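Local coordinates for major capsid protein P2 (Pseudoalteromonas phage pm2, PDB 2VVF) that builds the protein shell of the phage, assembling as a homotrimer whose subunits are double jelly-rolls, at residues E50-L55 and W264-F269; S57-L62 and T145-F150; L164-G169 and V233-M238; G169-A174 and E259-W264; F187-T192 and Q237-L242. All blocks are in the same frame, centred on the assembly; numbering follows the deposited sequence.

Contact 1: residues E50-L55 and W264-F269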
# COMPACT_ATOMS: atom_id res chain seq x y z
N GLU A 50 22.80 10.50 18.71
CA GLU A 50 23.17 10.23 20.09
C GLU A 50 22.09 10.55 21.11
O GLU A 50 21.50 11.63 21.09
CB GLU A 50 24.46 10.96 20.46
CG GLU A 50 25.59 10.75 19.46
CD GLU A 50 26.87 11.44 19.88
OE1 GLU A 50 26.80 12.32 20.76
OE2 GLU A 50 27.94 11.10 19.34
N LEU A 51 21.85 9.61 22.01
CA LEU A 51 20.88 9.77 23.08
C LEU A 51 21.64 9.75 24.40
O LEU A 51 22.20 8.73 24.79
CB LEU A 51 19.86 8.63 23.06
CG LEU A 51 19.05 8.41 21.78
CD1 LEU A 51 17.79 7.62 22.08
CD2 LEU A 51 18.71 9.74 21.12
N ASP A 52 21.69 10.90 25.07
CA ASP A 52 22.41 11.01 26.34
C ASP A 52 23.91 10.80 26.16
O ASP A 52 24.58 10.28 27.05
CB ASP A 52 21.85 10.01 27.37
CG ASP A 52 20.66 10.57 28.13
OD1 ASP A 52 20.22 11.69 27.81
OD2 ASP A 52 20.17 9.88 29.05
N GLY A 53 24.42 11.21 25.00
CA GLY A 53 25.85 11.08 24.71
C GLY A 53 26.24 9.73 24.11
O GLY A 53 27.36 9.57 23.63
N ARG A 54 25.33 8.77 24.15
CA ARG A 54 25.60 7.44 23.62
C ARG A 54 25.15 7.30 22.17
O ARG A 54 24.20 7.97 21.74
CB ARG A 54 24.93 6.37 24.48
CG ARG A 54 24.91 6.70 25.97
CD ARG A 54 24.02 5.75 26.74
NE ARG A 54 24.51 4.38 26.67
CZ ARG A 54 25.53 3.91 27.38
NH1 ARG A 54 26.18 4.71 28.22
NH2 ARG A 54 25.90 2.65 27.25
N LEU A 55 25.82 6.44 21.42
CA LEU A 55 25.50 6.24 20.01
C LEU A 55 24.30 5.33 19.78
O LEU A 55 24.24 4.23 20.34
CB LEU A 55 26.71 5.70 19.24
CG LEU A 55 26.42 5.28 17.80
CD1 LEU A 55 26.36 6.49 16.88
CD2 LEU A 55 27.45 4.27 17.31
N TRP A 264 15.63 1.00 23.95
CA TRP A 264 16.79 1.78 24.31
C TRP A 264 17.03 1.79 25.81
O TRP A 264 16.10 1.97 26.60
CB TRP A 264 16.68 3.21 23.78
CG TRP A 264 17.93 4.00 23.98
CD1 TRP A 264 19.03 4.01 23.17
CD2 TRP A 264 18.23 4.88 25.07
NE1 TRP A 264 19.99 4.85 23.68
CE2 TRP A 264 19.52 5.40 24.85
CE3 TRP A 264 17.52 5.29 26.21
CZ2 TRP A 264 20.12 6.30 25.72
CZ3 TRP A 264 18.13 6.18 27.07
CH2 TRP A 264 19.41 6.68 26.83
N SER A 265 18.28 1.58 26.19
CA SER A 265 18.67 1.58 27.60
C SER A 265 19.87 2.48 27.81
O SER A 265 20.80 2.49 26.99
CB SER A 265 18.98 0.16 28.06
OG SER A 265 19.44 0.16 29.40
N ARG A 266 19.84 3.24 28.90
CA ARG A 266 20.91 4.17 29.24
C ARG A 266 22.27 3.48 29.33
O ARG A 266 23.31 4.12 29.18
CB ARG A 266 20.60 4.88 30.56
CG ARG A 266 19.45 5.87 30.49
CD ARG A 266 19.36 6.68 31.77
NE ARG A 266 18.28 7.67 31.72
CZ ARG A 266 17.28 7.73 32.59
NH1 ARG A 266 16.35 8.67 32.46
NH2 ARG A 266 17.21 6.86 33.58
N ASN A 267 22.25 2.18 29.60
CA ASN A 267 23.49 1.42 29.72
C ASN A 267 23.45 0.20 28.80
O ASN A 267 24.06 -0.83 29.10
CB ASN A 267 23.70 0.97 31.17
CG ASN A 267 23.21 1.99 32.17
OD1 ASN A 267 22.16 2.62 31.98
ND2 ASN A 267 23.96 2.17 33.25
N GLY A 268 22.73 0.32 27.70
CA GLY A 268 22.59 -0.78 26.75
C GLY A 268 23.38 -0.58 25.46
O GLY A 268 24.21 0.31 25.35
N PHE A 269 23.11 -1.45 24.49
CA PHE A 269 23.77 -1.43 23.19
C PHE A 269 23.82 -0.03 22.57
O PHE A 269 22.81 0.71 22.67
CB PHE A 269 23.07 -2.39 22.23
CG PHE A 269 23.85 -2.69 20.98
CD1 PHE A 269 25.13 -3.21 21.06
CD2 PHE A 269 23.29 -2.49 19.73
CE1 PHE A 269 25.85 -3.50 19.92
CE2 PHE A 269 24.01 -2.78 18.59
CZ PHE A 269 25.29 -3.28 18.68
OXT PHE A 269 24.87 0.31 21.98
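Leu51 lies over one face of the Trp264 indole, where the C-terminal tail after strand 252-263 meets the hairpin of the first jelly-roll that links strands 44-51 and 54-59. Leu51 CD1 stands 3.8 Å from the centroid of the five-membered ring of Trp264, only 5° off the normal, a CH-pi contact, and Leu51 CB packs on Trp264 CZ2 at 3.5 Å. The backbone N of Arg266 sits above the opposite face. Asp52 OD2 approaches the edge of the indole and makes a long salt bridge of 3.9 Å to Arg266 NE, carboxylate and guanidinium being nearly coplanar. Both charges have stronger partners outside: Asp52 OD1 accepts from the backbone N of Thr112 and of Thr113, and Arg266 NH1 bonds Gly110 O. The type I' turn from Leu51 to Arg54 is closed by two backbone bonds, Leu51 N to Arg54 O at 2.9 Å and Arg54 N to Leu51 O at 3.2 Å. The tail folds into a type I turn closed by Gly268 N to Ser265 O at 3.0 Å, and its terminal carboxylate pairs through Phe269 OXT with Arg148. Arg54, its chain bent at NE (chi3 63°), has Asn267 CA over one face of its guanidinium and sends NH2 to Gly268 O in a weak but nearly straight hydrogen bond, 3.5 Å and 171°, with the oxygen in the guanidinium plane.

Contact 2: residues S57-L62 and T145-F150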
# COMPACT_ATOMS: atom_id res chain seq x y z
N SER A 57 22.44 5.33 16.23
CA SER A 57 22.63 4.96 14.83
C SER A 57 23.79 5.74 14.23
O SER A 57 24.09 6.86 14.66
CB SER A 57 21.35 5.24 14.03
OG SER A 57 20.33 4.31 14.35
N THR A 58 24.44 5.15 13.24
CA THR A 58 25.58 5.80 12.59
C THR A 58 25.54 5.67 11.07
O THR A 58 25.20 4.62 10.53
CB THR A 58 26.92 5.30 13.17
OG1 THR A 58 27.99 5.69 12.30
CG2 THR A 58 26.91 3.78 13.30
N TYR A 59 25.90 6.75 10.39
CA TYR A 59 25.95 6.77 8.93
C TYR A 59 27.30 7.33 8.50
O TYR A 59 27.66 8.43 8.90
CB TYR A 59 24.83 7.65 8.36
CG TYR A 59 23.43 7.15 8.63
CD1 TYR A 59 22.74 6.41 7.69
CD2 TYR A 59 22.78 7.47 9.82
CE1 TYR A 59 21.46 5.96 7.92
CE2 TYR A 59 21.49 7.03 10.07
CZ TYR A 59 20.84 6.28 9.11
OH TYR A 59 19.56 5.84 9.36
N LYS A 60 28.03 6.58 7.69
CA LYS A 60 29.33 7.04 7.19
C LYS A 60 29.15 8.40 6.53
O LYS A 60 29.95 9.31 6.74
CB LYS A 60 29.91 6.04 6.19
CG LYS A 60 31.42 5.93 6.22
CD LYS A 60 31.90 4.76 5.37
CE LYS A 60 33.19 5.11 4.64
NZ LYS A 60 33.13 4.71 3.21
N THR A 61 28.09 8.52 5.73
CA THR A 61 27.75 9.78 5.07
C THR A 61 26.23 9.89 4.97
O THR A 61 25.52 8.90 5.12
CB THR A 61 28.42 9.91 3.68
OG1 THR A 61 27.55 9.36 2.68
CG2 THR A 61 29.75 9.18 3.65
N LEU A 62 25.75 11.11 4.72
CA LEU A 62 24.31 11.34 4.62
C LEU A 62 23.71 10.58 3.44
O LEU A 62 22.50 10.37 3.39
CB LEU A 62 24.02 12.84 4.49
CG LEU A 62 22.62 13.29 4.89
CD1 LEU A 62 22.35 12.96 6.35
CD2 LEU A 62 22.44 14.78 4.63
N THR A 145 15.48 1.92 16.26
CA THR A 145 16.32 1.25 15.27
C THR A 145 17.75 1.72 15.50
O THR A 145 18.00 2.92 15.61
CB THR A 145 15.87 1.60 13.83
OG1 THR A 145 14.56 1.06 13.59
CG2 THR A 145 16.85 1.03 12.82
N MET A 146 18.68 0.78 15.61
CA MET A 146 20.07 1.12 15.86
C MET A 146 20.98 0.66 14.73
O MET A 146 21.43 -0.49 14.71
CB MET A 146 20.54 0.55 17.20
CG MET A 146 19.85 1.18 18.40
SD MET A 146 19.58 0.02 19.74
CE MET A 146 18.28 0.86 20.66
N ARG A 147 21.24 1.56 13.79
CA ARG A 147 22.08 1.26 12.63
C ARG A 147 23.56 1.25 13.03
O ARG A 147 24.09 2.26 13.48
CB ARG A 147 21.83 2.28 11.53
CG ARG A 147 22.44 1.94 10.19
CD ARG A 147 22.54 3.18 9.31
NE ARG A 147 22.71 2.86 7.90
CZ ARG A 147 23.88 2.83 7.27
NH1 ARG A 147 24.99 3.10 7.93
NH2 ARG A 147 23.93 2.52 5.98
N ARG A 148 24.20 0.09 12.87
CA ARG A 148 25.61 -0.06 13.23
C ARG A 148 26.50 -0.34 12.03
O ARG A 148 26.08 -1.00 11.07
CB ARG A 148 25.79 -1.15 14.30
CG ARG A 148 25.29 -0.75 15.67
CD ARG A 148 25.55 0.73 15.96
NE ARG A 148 24.65 1.25 16.97
CZ ARG A 148 24.76 1.02 18.27
NH1 ARG A 148 25.76 0.27 18.72
NH2 ARG A 148 23.89 1.53 19.12
N ASN A 149 27.72 0.17 12.08
CA ASN A 149 28.68 0.03 10.99
C ASN A 149 29.79 -0.96 11.33
O ASN A 149 30.33 -0.95 12.43
CB ASN A 149 29.31 1.40 10.69
CG ASN A 149 29.48 1.65 9.21
OD1 ASN A 149 29.09 0.82 8.38
ND2 ASN A 149 30.06 2.79 8.86
N PHE A 150 30.13 -1.81 10.36
CA PHE A 150 31.20 -2.79 10.53
C PHE A 150 31.98 -2.94 9.23
O PHE A 150 31.40 -2.92 8.14
CB PHE A 150 30.64 -4.15 10.95
CG PHE A 150 29.79 -4.10 12.20
CD1 PHE A 150 30.38 -4.10 13.45
CD2 PHE A 150 28.41 -4.08 12.11
CE1 PHE A 150 29.61 -4.06 14.59
CE2 PHE A 150 27.63 -4.04 13.25
CZ PHE A 150 28.24 -4.03 14.50
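Arg147 lays its CD over one face of the Tyr59 ring, 3.6 Å from the ring centroid and 23° off the normal, a CH-pi contact displaced toward the rim. The two side chains cross at about a right angle, yet their planes are nearly parallel, and Tyr59 CD1 in turn covers a face of the guanidinium. With CG anti to the backbone N and the chain extended as far as NE, Arg147 runs alongside strand 54-59; its NH1 donates to Thr58 O at 3.0 Å, in the plane of that carbonyl. Beyond the pair, Tyr59 OH bonds Glu68 OE1, and Arg147 makes long, weak ion pairs with Asp64 and Glu68. The backbones are joined by Thr58 N to Arg147 O at 2.9 Å. Ser57 CA brings a CA-H...O contact to the same oxygen, and the Thr58 methyl CG2 lies 3.2 Å from Arg147 O. One residue back, a side chain takes the place of a carbonyl: Arg147 N donates to Ser57 OG at 3.0 Å, nearly straight at 168°, while Ser57 OG also lies 3.0 Å from Thr145 O. The two strands are splayed by 46°, so a few bonds join them without forming a continuous ladder. Strand 54-59 is an edge strand, within this chain, of the four-stranded sheet in the N-terminal jelly-roll, and strand 143-154 belongs to a sheet of the C-terminal one; the contact is thus part of the seam between the two jelly-rolls of a double jelly-roll capsid protein.

Contact 3: residues L164-G169 and V233-M238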
# COMPACT_ATOMS: atom_id res chain seq x y z
N LEU A 164 29.74 -10.81 14.48
CA LEU A 164 28.81 -9.69 14.58
C LEU A 164 28.23 -9.62 15.99
O LEU A 164 27.84 -10.63 16.56
CB LEU A 164 27.69 -9.83 13.54
CG LEU A 164 28.07 -9.51 12.09
CD1 LEU A 164 26.87 -9.66 11.17
CD2 LEU A 164 28.67 -8.12 11.98
N PRO A 165 28.19 -8.41 16.55
CA PRO A 165 27.67 -8.22 17.90
C PRO A 165 26.29 -8.84 18.06
O PRO A 165 25.44 -8.72 17.19
CB PRO A 165 27.59 -6.69 18.02
CG PRO A 165 28.63 -6.18 17.08
CD PRO A 165 28.63 -7.14 15.93
N ARG A 166 26.08 -9.50 19.20
CA ARG A 166 24.80 -10.14 19.48
C ARG A 166 24.21 -9.67 20.81
O ARG A 166 24.04 -10.46 21.73
CB ARG A 166 24.95 -11.66 19.49
CG ARG A 166 25.16 -12.28 18.12
CD ARG A 166 24.88 -13.78 18.15
NE ARG A 166 26.10 -14.57 18.05
CZ ARG A 166 26.54 -15.39 19.00
NH1 ARG A 166 25.85 -15.53 20.12
NH2 ARG A 166 27.66 -16.07 18.83
N PRO A 167 23.90 -8.38 20.89
CA PRO A 167 23.31 -7.82 22.11
C PRO A 167 22.08 -8.63 22.51
O PRO A 167 21.16 -8.82 21.71
CB PRO A 167 22.91 -6.40 21.69
CG PRO A 167 22.91 -6.41 20.19
CD PRO A 167 23.97 -7.39 19.81
N VAL A 168 22.07 -9.11 23.74
CA VAL A 168 20.98 -9.93 24.25
C VAL A 168 19.64 -9.19 24.33
O VAL A 168 19.57 -8.08 24.86
CB VAL A 168 21.34 -10.59 25.59
CG1 VAL A 168 20.16 -11.39 26.13
CG2 VAL A 168 22.57 -11.48 25.43
N GLY A 169 18.59 -9.82 23.82
CA GLY A 169 17.25 -9.24 23.85
C GLY A 169 16.96 -8.39 22.63
O GLY A 169 15.80 -8.07 22.34
N VAL A 233 15.54 -11.31 13.25
CA VAL A 233 16.37 -12.19 14.05
C VAL A 233 16.37 -11.79 15.52
O VAL A 233 16.80 -10.69 15.88
CB VAL A 233 17.81 -12.25 13.50
CG1 VAL A 233 18.69 -13.13 14.39
CG2 VAL A 233 17.82 -12.76 12.06
N LEU A 234 15.89 -12.69 16.38
CA LEU A 234 15.88 -12.44 17.81
C LEU A 234 17.19 -12.94 18.41
O LEU A 234 17.44 -14.14 18.47
CB LEU A 234 14.70 -13.16 18.48
CG LEU A 234 14.69 -13.07 20.01
CD1 LEU A 234 14.82 -11.62 20.46
CD2 LEU A 234 13.44 -13.70 20.59
N LEU A 235 18.03 -12.00 18.83
CA LEU A 235 19.32 -12.34 19.40
C LEU A 235 19.19 -13.03 20.76
O LEU A 235 19.46 -12.43 21.80
CB LEU A 235 20.23 -11.12 19.46
CG LEU A 235 20.60 -10.56 18.08
CD1 LEU A 235 21.38 -9.26 18.19
CD2 LEU A 235 21.38 -11.59 17.27
N ASP A 236 18.78 -14.29 20.71
CA ASP A 236 18.60 -15.12 21.90
C ASP A 236 19.91 -15.30 22.64
O ASP A 236 20.93 -15.64 22.04
CB ASP A 236 18.05 -16.49 21.49
CG ASP A 236 17.27 -17.16 22.61
OD1 ASP A 236 17.90 -17.63 23.59
OD2 ASP A 236 16.03 -17.26 22.50
N GLN A 237 19.87 -15.12 23.96
CA GLN A 237 21.04 -15.28 24.81
C GLN A 237 21.58 -16.70 24.75
O GLN A 237 22.55 -17.04 25.42
CB GLN A 237 20.67 -14.92 26.25
CG GLN A 237 21.80 -14.89 27.23
CD GLN A 237 21.36 -14.36 28.56
OE1 GLN A 237 20.24 -13.94 28.76
NE2 GLN A 237 22.26 -14.30 29.45
N MET A 238 20.95 -17.54 23.93
CA MET A 238 21.35 -18.93 23.79
C MET A 238 21.94 -19.29 22.43
O MET A 238 22.40 -20.42 22.23
CB MET A 238 20.19 -19.87 24.13
CG MET A 238 20.62 -21.14 24.85
SD MET A 238 19.92 -21.29 26.51
CE MET A 238 18.28 -21.88 26.10
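An inverse gamma turn centred on Leu235 plugs into the proline-containing loop Leu164-Gly169, which leads into strand 171-178 of the C-terminal jelly-roll. Asp236 N to Leu234 O closes the turn at 2.6 Å and turns Leu235 toward the loop; the end-to-end directions of 165-169 and 234-237 are 95° apart. Leu235 carries most of the contact. Its CB rests 3.3 Å from Pro167 O, and its two methyls divide the loop between them: CD1 touches Pro167 CD at 3.6 Å, and CD2 meets Arg166 CG at 3.9 Å. CG lies anti to the carbonyl carbon (chi1 -65°), and chi2 of 174° then places CD1 and CD2. The backbones are joined by one weak hydrogen bond, Gly169 N to Leu235 O at 3.4 Å, made where the loop passes through positive phi at Gly169. Leu235 also packs on Ile172 and is backbone hydrogen-bonded to Tyr170, so the loop and the turn meet beside the start of strand 171-178. Nearby, Pro165 and Pro167 both touch Phe269. Val233, at the start of the second segment, packs on Met1 of a neighbouring subunit. At the surface, Val168 and Gln237 meet through aliphatic carbons: both methyls of Val168 lie against the Gln237 stem, with Val168 CG1 3.6 Å from Gln237 CB.

Contact 4: residues G169-A174 and E259-W264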
# COMPACT_ATOMS: atom_id res chain seq x y z
N GLY A 169 18.59 -9.82 23.82
CA GLY A 169 17.25 -9.24 23.85
C GLY A 169 16.96 -8.39 22.63
O GLY A 169 15.80 -8.07 22.34
N TYR A 170 18.01 -8.01 21.90
CA TYR A 170 17.86 -7.20 20.71
C TYR A 170 17.50 -8.05 19.50
O TYR A 170 17.56 -9.28 19.56
CB TYR A 170 19.14 -6.41 20.44
CG TYR A 170 19.35 -5.25 21.38
CD1 TYR A 170 19.24 -3.94 20.94
CD2 TYR A 170 19.66 -5.46 22.72
CE1 TYR A 170 19.43 -2.87 21.80
CE2 TYR A 170 19.85 -4.41 23.59
CZ TYR A 170 19.73 -3.11 23.13
OH TYR A 170 19.92 -2.05 23.99
N ARG A 171 17.15 -7.40 18.40
CA ARG A 171 16.80 -8.09 17.17
C ARG A 171 17.58 -7.52 16.00
O ARG A 171 18.19 -6.46 16.11
CB ARG A 171 15.30 -7.94 16.87
CG ARG A 171 14.38 -8.47 17.95
CD ARG A 171 12.96 -8.58 17.42
NE ARG A 171 12.17 -9.59 18.13
CZ ARG A 171 11.81 -10.76 17.60
NH1 ARG A 171 12.15 -11.07 16.36
NH2 ARG A 171 11.09 -11.61 18.32
N ILE A 172 17.55 -8.23 14.88
CA ILE A 172 18.22 -7.77 13.67
C ILE A 172 17.19 -7.69 12.55
O ILE A 172 16.64 -8.70 12.13
CB ILE A 172 19.40 -8.68 13.28
CG1 ILE A 172 20.49 -8.62 14.35
CG2 ILE A 172 19.96 -8.26 11.92
CD1 ILE A 172 21.65 -9.56 14.08
N ALA A 173 16.91 -6.47 12.10
CA ALA A 173 15.94 -6.26 11.04
C ALA A 173 16.52 -6.62 9.68
O ALA A 173 15.84 -7.24 8.85
CB ALA A 173 15.46 -4.81 11.04
N ALA A 174 17.77 -6.24 9.45
CA ALA A 174 18.42 -6.52 8.18
C ALA A 174 19.93 -6.38 8.24
O ALA A 174 20.48 -5.79 9.17
CB ALA A 174 17.85 -5.63 7.09
N GLU A 259 21.16 -3.46 10.96
CA GLU A 259 20.07 -2.70 11.55
C GLU A 259 19.54 -3.44 12.77
O GLU A 259 18.74 -4.37 12.65
CB GLU A 259 18.95 -2.50 10.53
CG GLU A 259 19.30 -1.56 9.39
CD GLU A 259 18.13 -1.30 8.47
OE1 GLU A 259 17.22 -0.55 8.87
OE2 GLU A 259 18.12 -1.86 7.35
N TYR A 260 20.01 -3.05 13.95
CA TYR A 260 19.58 -3.67 15.19
C TYR A 260 18.28 -3.02 15.67
O TYR A 260 17.90 -1.95 15.19
CB TYR A 260 20.65 -3.53 16.27
CG TYR A 260 21.88 -4.38 16.03
CD1 TYR A 260 21.90 -5.71 16.43
CD2 TYR A 260 23.02 -3.86 15.44
CE1 TYR A 260 23.02 -6.50 16.24
CE2 TYR A 260 24.14 -4.63 15.24
CZ TYR A 260 24.14 -5.95 15.64
OH TYR A 260 25.26 -6.72 15.43
N MET A 261 17.63 -3.66 16.62
CA MET A 261 16.39 -3.16 17.19
C MET A 261 16.28 -3.60 18.64
O MET A 261 16.67 -4.71 18.99
CB MET A 261 15.18 -3.69 16.41
CG MET A 261 14.99 -3.09 15.04
SD MET A 261 13.58 -3.82 14.19
CE MET A 261 13.81 -5.55 14.57
N GLY A 262 15.72 -2.74 19.49
CA GLY A 262 15.54 -3.06 20.89
C GLY A 262 15.11 -1.83 21.68
O GLY A 262 15.16 -0.72 21.17
N VAL A 263 14.68 -2.04 22.91
CA VAL A 263 14.27 -0.97 23.82
C VAL A 263 15.53 -0.28 24.28
O VAL A 263 16.42 -0.89 24.89
CB VAL A 263 13.46 -1.52 25.03
CG1 VAL A 263 13.14 -0.43 26.01
CG2 VAL A 263 12.20 -2.26 24.57
N TRP A 264 15.63 1.00 23.95
CA TRP A 264 16.79 1.78 24.31
C TRP A 264 17.03 1.79 25.81
O TRP A 264 16.10 1.97 26.60
CB TRP A 264 16.68 3.21 23.78
CG TRP A 264 17.93 4.00 23.98
CD1 TRP A 264 19.03 4.01 23.17
CD2 TRP A 264 18.23 4.88 25.07
NE1 TRP A 264 19.99 4.85 23.68
CE2 TRP A 264 19.52 5.40 24.85
CE3 TRP A 264 17.52 5.29 26.21
CZ2 TRP A 264 20.12 6.30 25.72
CZ3 TRP A 264 18.13 6.18 27.07
CH2 TRP A 264 19.41 6.68 26.83
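Strands 171-174 and 259-263 run antiparallel, their axes 140° apart in direction and 4.5 Å apart at closest approach. Arg171 and Met261 form a hydrogen-bonded pair: Arg171 N to Met261 O at 2.8 Å lies in the carbonyl plane, whereas the return bond, Met261 N to Arg171 O at 2.9 Å, is bent to 133°, its donor above that plane. Ala173 N bonds Glu259 O and Glu259 N bonds Ala174 O, so the regular pairing breaks here, with two residues opposite one. In the non-hydrogen-bonded pair before this break, Ile172 and Tyr260 lie side by side, pointing the same way, with Ile172 CG1 3.8 Å from Tyr260 CE1. The other face carries Met261, whose bend at chi3 (-43°) brings CE to 3.6 Å from Arg171 CB; Met261 SD rests on Ala173 CB. Gly262, lacking a side chain, lets the Tyr170 ring lie close, CD1 3.8 Å from Gly262 CA. Polar ends are satisfied outside the pair: Tyr260 OH by Pro165 O, Glu259 OE2 by His176 NE2, Arg171 NH1 by Ser232 OG. Strand 252-263 also pairs with 143-154, and 171-178 with 233-234, making this the interior of an antiparallel sheet of the C-terminal jelly-roll.

Contact 5: residues F187-T192 and Q237-L242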
# COMPACT_ATOMS: atom_id res chain seq x y z
N PHE A 187 23.08 -17.37 5.20
CA PHE A 187 22.96 -16.96 6.59
C PHE A 187 22.50 -18.13 7.46
O PHE A 187 21.54 -18.82 7.12
CB PHE A 187 21.99 -15.79 6.74
CG PHE A 187 21.78 -15.34 8.16
CD1 PHE A 187 22.73 -14.56 8.80
CD2 PHE A 187 20.65 -15.73 8.86
CE1 PHE A 187 22.55 -14.16 10.11
CE2 PHE A 187 20.46 -15.33 10.17
CZ PHE A 187 21.41 -14.54 10.80
N GLN A 188 23.18 -18.35 8.57
CA GLN A 188 22.83 -19.43 9.47
C GLN A 188 23.01 -19.08 10.94
O GLN A 188 23.84 -18.24 11.29
CB GLN A 188 23.61 -20.70 9.13
CG GLN A 188 25.11 -20.53 9.14
CD GLN A 188 25.84 -21.84 8.97
OE1 GLN A 188 26.00 -22.34 7.85
NE2 GLN A 188 26.28 -22.42 10.08
N ILE A 189 22.21 -19.73 11.78
CA ILE A 189 22.28 -19.52 13.22
C ILE A 189 22.28 -20.88 13.89
O ILE A 189 21.31 -21.63 13.80
CB ILE A 189 21.09 -18.66 13.72
CG1 ILE A 189 21.12 -17.28 13.07
CG2 ILE A 189 21.12 -18.54 15.23
CD1 ILE A 189 19.88 -16.46 13.33
N ASP A 190 23.39 -21.22 14.54
CA ASP A 190 23.52 -22.50 15.21
C ASP A 190 23.40 -23.66 14.22
O ASP A 190 22.71 -24.65 14.49
CB ASP A 190 22.46 -22.64 16.31
CG ASP A 190 22.71 -21.72 17.48
OD1 ASP A 190 23.88 -21.32 17.69
OD2 ASP A 190 21.74 -21.40 18.21
N GLY A 191 24.08 -23.54 13.09
CA GLY A 191 24.06 -24.58 12.07
C GLY A 191 22.84 -24.51 11.15
O GLY A 191 22.91 -24.90 9.99
N THR A 192 21.73 -24.01 11.68
CA THR A 192 20.50 -23.89 10.90
C THR A 192 20.64 -22.85 9.79
O THR A 192 20.92 -21.68 10.05
CB THR A 192 19.29 -23.60 11.79
OG1 THR A 192 19.07 -24.71 12.68
CG2 THR A 192 18.05 -23.37 10.95
N GLN A 237 19.87 -15.12 23.96
CA GLN A 237 21.04 -15.28 24.81
C GLN A 237 21.58 -16.70 24.75
O GLN A 237 22.55 -17.04 25.42
CB GLN A 237 20.67 -14.92 26.25
CG GLN A 237 21.80 -14.89 27.23
CD GLN A 237 21.36 -14.36 28.56
OE1 GLN A 237 20.24 -13.94 28.76
NE2 GLN A 237 22.26 -14.30 29.45
N MET A 238 20.95 -17.54 23.93
CA MET A 238 21.35 -18.93 23.79
C MET A 238 21.94 -19.29 22.43
O MET A 238 22.40 -20.42 22.23
CB MET A 238 20.19 -19.87 24.13
CG MET A 238 20.62 -21.14 24.85
SD MET A 238 19.92 -21.29 26.51
CE MET A 238 18.28 -21.88 26.10
N ILE A 239 21.94 -18.35 21.50
CA ILE A 239 22.51 -18.59 20.18
C ILE A 239 24.01 -18.80 20.32
O ILE A 239 24.70 -17.99 20.94
CB ILE A 239 22.20 -17.45 19.19
CG1 ILE A 239 20.73 -17.49 18.76
CG2 ILE A 239 23.12 -17.53 17.98
CD1 ILE A 239 20.29 -16.29 17.96
N GLN A 240 24.51 -19.89 19.75
CA GLN A 240 25.93 -20.21 19.84
C GLN A 240 26.72 -19.70 18.64
O GLN A 240 27.90 -19.37 18.76
CB GLN A 240 26.13 -21.72 19.99
CG GLN A 240 27.18 -22.11 21.01
CD GLN A 240 26.70 -21.93 22.43
OE1 GLN A 240 26.15 -22.85 23.04
NE2 GLN A 240 26.89 -20.73 22.97
N ASP A 241 26.07 -19.66 17.48
CA ASP A 241 26.73 -19.22 16.26
C ASP A 241 25.81 -18.45 15.32
O ASP A 241 24.76 -18.94 14.91
CB ASP A 241 27.35 -20.42 15.53
CG ASP A 241 28.34 -20.01 14.46
OD1 ASP A 241 29.39 -19.43 14.81
OD2 ASP A 241 28.09 -20.29 13.27
N LEU A 242 26.23 -17.24 14.97
CA LEU A 242 25.51 -16.38 14.04
C LEU A 242 26.51 -16.15 12.91
O LEU A 242 27.44 -15.35 13.05
CB LEU A 242 25.15 -15.06 14.72
CG LEU A 242 24.07 -14.18 14.08
CD1 LEU A 242 24.40 -13.87 12.63
CD2 LEU A 242 22.70 -14.82 14.21
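Asp190 OD1 is gripped by two consecutive backbone amides, Gln240 N at 2.6 Å on its syn lone pair and Asp241 N at 2.8 Å nearly in line with its C-O bond. CG stands anti to the carbonyl carbon (chi1 -70°), which turns the carboxylate to the chain before Leu242. A third bond, Asp190 N to Asp241 O at 2.7 Å, lies in the carbonyl plane; the same oxygen takes a CA-H...O contact from Ile189 CA at 3.1 Å. Beside these, Ile189 CG2 packs on Ile239 CG2 at 3.5 Å. Ile189 and Leu242 form a non-hydrogen-bonded antiparallel pair, side by side and pointing the same way. Asp190 occupies the first corner of a type I' turn from Ile189 to Thr192, the hairpin joining strands 182-189 and 192-199 of a four-stranded sheet of the C-terminal jelly-roll. Strand 242-248 of that sheet begins at Leu242, just past the amides that hold Asp190. Farther out, Asp241 OD1 makes a salt bridge with Arg243 NH2, and Gln188 OE1 bonds Lys245 NZ. Phe187 meets the Phe223 ring at about 55° between planes and touches Met1 of a neighbouring subunit.

Contacts 1 and 2, centres 14 Å apart, both use strand 54-59 and join the two jelly-rolls; Phe269 OXT to Arg148 NH2 at 3.3 Å ties them. Contact 2 is bonded to contact 4 through Met146 N and Tyr260 O at 2.9 Å, so the seam passes straight into the C-terminal sheet. Contacts 3 and 4 share Gly169, contacts 3 and 5 share Gln237 and Met238, and each pair has centres 9 Å apart. Contact 5 lies farthest out, about 12 Å from contact 1 between nearest atoms. The calcium ion, bound by Ala105, Pro141 and Trp143, sits about 7 Å from the Trp264 side chain of contact 1 and about 8 Å from the Val263 side chain of contact 4.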